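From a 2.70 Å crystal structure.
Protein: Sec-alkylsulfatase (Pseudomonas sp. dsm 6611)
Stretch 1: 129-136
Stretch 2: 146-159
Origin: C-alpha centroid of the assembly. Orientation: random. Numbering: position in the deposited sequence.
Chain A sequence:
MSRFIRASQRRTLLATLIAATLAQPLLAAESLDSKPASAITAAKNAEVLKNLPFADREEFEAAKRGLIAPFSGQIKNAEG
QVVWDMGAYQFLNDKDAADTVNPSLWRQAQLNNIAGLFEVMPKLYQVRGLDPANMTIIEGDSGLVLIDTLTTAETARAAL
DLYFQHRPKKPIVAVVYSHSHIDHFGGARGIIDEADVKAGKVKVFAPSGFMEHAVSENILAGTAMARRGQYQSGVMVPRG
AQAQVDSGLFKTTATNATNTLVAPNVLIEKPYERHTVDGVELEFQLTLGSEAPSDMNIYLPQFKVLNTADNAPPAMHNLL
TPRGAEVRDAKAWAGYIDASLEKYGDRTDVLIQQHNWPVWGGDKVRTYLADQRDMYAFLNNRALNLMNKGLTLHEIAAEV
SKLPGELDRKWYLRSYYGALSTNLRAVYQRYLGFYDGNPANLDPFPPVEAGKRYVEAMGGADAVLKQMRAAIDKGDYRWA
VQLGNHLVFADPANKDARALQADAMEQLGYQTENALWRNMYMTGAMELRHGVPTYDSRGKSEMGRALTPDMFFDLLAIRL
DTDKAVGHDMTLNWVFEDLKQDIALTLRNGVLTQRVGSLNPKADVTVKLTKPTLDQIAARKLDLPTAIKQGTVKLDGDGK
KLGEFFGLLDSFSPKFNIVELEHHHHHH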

# COMPACT_ATOMS: atom_id res chain seq x y z
N GLY A 129 16.11 7.93 27.02
CA GLY A 129 17.22 6.98 27.00
C GLY A 129 17.17 5.82 27.97
O GLY A 129 18.17 5.12 28.16
N LEU A 130 16.02 5.59 28.59
CA LEU A 130 15.88 4.46 29.50
C LEU A 130 15.00 3.42 28.80
O LEU A 130 14.57 2.47 29.44
CB LEU A 130 15.28 4.93 30.84
CG LEU A 130 16.27 5.39 31.92
CD1 LEU A 130 16.73 6.80 31.68
CD2 LEU A 130 15.63 5.37 33.27
N ASP A 131 14.78 3.60 27.46
CA ASP A 131 13.87 2.81 26.60
C ASP A 131 13.93 3.36 25.16
O ASP A 131 14.26 4.55 24.99
CB ASP A 131 12.41 3.08 27.12
CG ASP A 131 11.26 2.26 26.55
OD1 ASP A 131 10.95 1.20 27.12
OD2 ASP A 131 10.62 2.74 25.60
N PRO A 132 13.48 2.60 24.12
CA PRO A 132 13.36 3.20 22.79
C PRO A 132 12.59 4.54 22.75
O PRO A 132 12.91 5.42 21.96
CB PRO A 132 12.61 2.11 22.01
CG PRO A 132 13.02 0.84 22.64
CD PRO A 132 13.06 1.17 24.08
N ALA A 133 11.58 4.70 23.62
CA ALA A 133 10.78 5.93 23.66
C ALA A 133 11.03 6.79 24.92
O ALA A 133 11.88 6.46 25.75
CB ALA A 133 9.31 5.59 23.51
N ASN A 134 10.33 7.93 25.03
CA ASN A 134 10.41 8.87 26.13
C ASN A 134 9.09 8.90 26.90
O ASN A 134 8.02 8.62 26.33
CB ASN A 134 10.69 10.31 25.62
CG ASN A 134 11.90 10.48 24.73
OD1 ASN A 134 12.86 9.67 24.73
ND2 ASN A 134 11.89 11.55 23.97
N MET A 135 9.19 9.31 28.19
CA MET A 135 8.05 9.50 29.08
C MET A 135 8.05 10.99 29.47
O MET A 135 9.04 11.50 30.00
CB MET A 135 8.20 8.60 30.34
CG MET A 135 7.01 8.63 31.31
SD MET A 135 7.41 7.93 32.96
CE MET A 135 7.46 6.14 32.57
N THR A 136 6.96 11.67 29.20
CA THR A 136 6.81 13.07 29.60
C THR A 136 6.07 13.09 30.96
O THR A 136 5.00 12.49 31.09
CB THR A 136 6.05 13.84 28.54
OG1 THR A 136 6.71 13.69 27.27
CG2 THR A 136 5.84 15.30 28.92
N LEU A 146 1.02 11.89 33.02
CA LEU A 146 2.02 11.25 32.19
C LEU A 146 1.59 11.18 30.74
O LEU A 146 0.44 10.89 30.42
CB LEU A 146 2.23 9.84 32.72
CG LEU A 146 3.42 9.55 33.57
CD1 LEU A 146 3.48 10.43 34.78
CD2 LEU A 146 3.40 8.11 33.98
N ILE A 147 2.53 11.44 29.86
CA ILE A 147 2.30 11.23 28.43
C ILE A 147 3.25 10.13 28.03
O ILE A 147 4.46 10.30 28.15
CB ILE A 147 2.09 12.45 27.46
CG1 ILE A 147 2.73 12.23 26.09
CG2 ILE A 147 2.39 13.85 28.04
CD1 ILE A 147 1.89 11.45 25.19
N ASP A 148 2.65 8.95 27.79
CA ASP A 148 3.23 7.66 27.46
C ASP A 148 3.81 6.90 28.63
O ASP A 148 4.11 7.47 29.69
CB ASP A 148 4.09 7.67 26.19
CG ASP A 148 3.28 8.02 24.96
OD1 ASP A 148 2.04 7.90 25.02
OD2 ASP A 148 3.87 8.45 23.96
N THR A 149 3.92 5.56 28.46
CA THR A 149 4.35 4.66 29.52
C THR A 149 5.52 3.74 29.12
O THR A 149 5.70 2.66 29.71
CB THR A 149 3.13 3.84 29.95
OG1 THR A 149 2.75 3.04 28.84
CG2 THR A 149 1.95 4.70 30.40
N LEU A 150 6.31 4.17 28.11
CA LEU A 150 7.45 3.43 27.54
C LEU A 150 7.01 2.05 26.95
O LEU A 150 5.81 1.78 26.85
CB LEU A 150 8.62 3.33 28.54
CG LEU A 150 9.14 4.61 29.24
CD1 LEU A 150 10.31 4.30 30.15
CD2 LEU A 150 9.55 5.68 28.24
N THR A 151 7.98 1.20 26.54
CA THR A 151 7.76 -0.09 25.88
C THR A 151 7.47 -1.24 26.85
O THR A 151 6.73 -2.16 26.50
CB THR A 151 9.02 -0.46 25.03
OG1 THR A 151 9.52 0.69 24.38
CG2 THR A 151 8.75 -1.51 24.02
N THR A 152 8.16 -1.24 28.00
CA THR A 152 8.08 -2.34 28.94
C THR A 152 7.78 -1.90 30.36
O THR A 152 8.06 -0.76 30.74
CB THR A 152 9.35 -3.17 28.87
OG1 THR A 152 10.42 -2.47 29.52
CG2 THR A 152 9.75 -3.51 27.43
N ALA A 153 7.23 -2.81 31.17
CA ALA A 153 6.89 -2.54 32.57
C ALA A 153 8.15 -2.19 33.39
O ALA A 153 8.11 -1.29 34.25
CB ALA A 153 6.17 -3.75 33.15
N GLU A 154 9.28 -2.87 33.08
CA GLU A 154 10.57 -2.67 33.76
C GLU A 154 11.16 -1.31 33.46
O GLU A 154 11.69 -0.67 34.37
CB GLU A 154 11.58 -3.81 33.44
CG GLU A 154 11.10 -5.21 33.77
CD GLU A 154 10.29 -5.85 32.66
OE1 GLU A 154 9.91 -5.14 31.71
OE2 GLU A 154 10.02 -7.07 32.75
N THR A 155 11.04 -0.84 32.20
CA THR A 155 11.53 0.48 31.81
C THR A 155 10.64 1.60 32.35
O THR A 155 11.16 2.57 32.92
CB THR A 155 12.00 0.55 30.33
OG1 THR A 155 10.92 0.23 29.46
CG2 THR A 155 13.19 -0.37 30.05
N ALA A 156 9.31 1.42 32.29
CA ALA A 156 8.33 2.35 32.86
C ALA A 156 8.62 2.58 34.34
O ALA A 156 8.68 3.73 34.80
CB ALA A 156 6.93 1.79 32.71
N ARG A 157 8.86 1.49 35.07
CA ARG A 157 9.20 1.50 36.50
C ARG A 157 10.52 2.21 36.75
O ARG A 157 10.59 3.05 37.64
CB ARG A 157 9.21 0.06 37.06
CG ARG A 157 9.27 -0.05 38.57
CD ARG A 157 7.94 0.24 39.25
NE ARG A 157 7.68 1.67 39.44
CZ ARG A 157 8.19 2.40 40.42
NH1 ARG A 157 9.01 1.83 41.31
NH2 ARG A 157 7.93 3.70 40.50
N ALA A 158 11.56 1.89 35.98
CA ALA A 158 12.86 2.52 36.13
C ALA A 158 12.82 4.03 35.85
O ALA A 158 13.43 4.79 36.60
CB ALA A 158 13.89 1.82 35.24
N ALA A 159 12.10 4.46 34.80
CA ALA A 159 11.94 5.88 34.44
C ALA A 159 11.32 6.68 35.60
O ALA A 159 11.86 7.72 36.04
CB ALA A 159 11.05 5.99 33.22
O HOH W 1 6.97 6.02 25.99

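The contact is organised around the buried carboxylate of Asp131, whose CA-to-CB bond points toward the second stretch. Its t rotamer (chi1 -172°) carries both oxygens to the turn that leads into the helix. OD1 accepts hydrogen bonds from Thr151 N (3.0 Å) and Thr155 OG1 (2.5 Å), while OD2 accepts one from Thr151 OG1 (2.6 Å) and, within its own loop, one from Ala133 N (2.9 Å). The two threonines serve this acceptor from different rotamers: Thr151 is m and Thr155 is p. The p rotamer also lets Thr155 OG1 accept a hydrogen bond from Thr152 OG1 (2.7 Å), so the N-cap residue is tied to the same network.

Further along, Met135 is extended through chi1 and chi2 (both t) before chi3 turns to m (-74°). This conformation spans the contact: CB lies 3.8 Å from Leu150 CD2, SD 4.1 Å from Leu146 CD2, and the terminal CE reaches the helix, 3.7 Å from Ala159 CB. Leu150, m and t, directs CD2 against the first stretch, 3.5 Å from Ala133 O.

At the far end, Thr136 and Ile147 form an antiparallel hydrogen-bonded pair, N to O 3.0 Å in both directions. Their side chains share one face of the sheet, with Thr136 CB 3.7 Å from Ile147 CG2, although the end of Ile147 leads away.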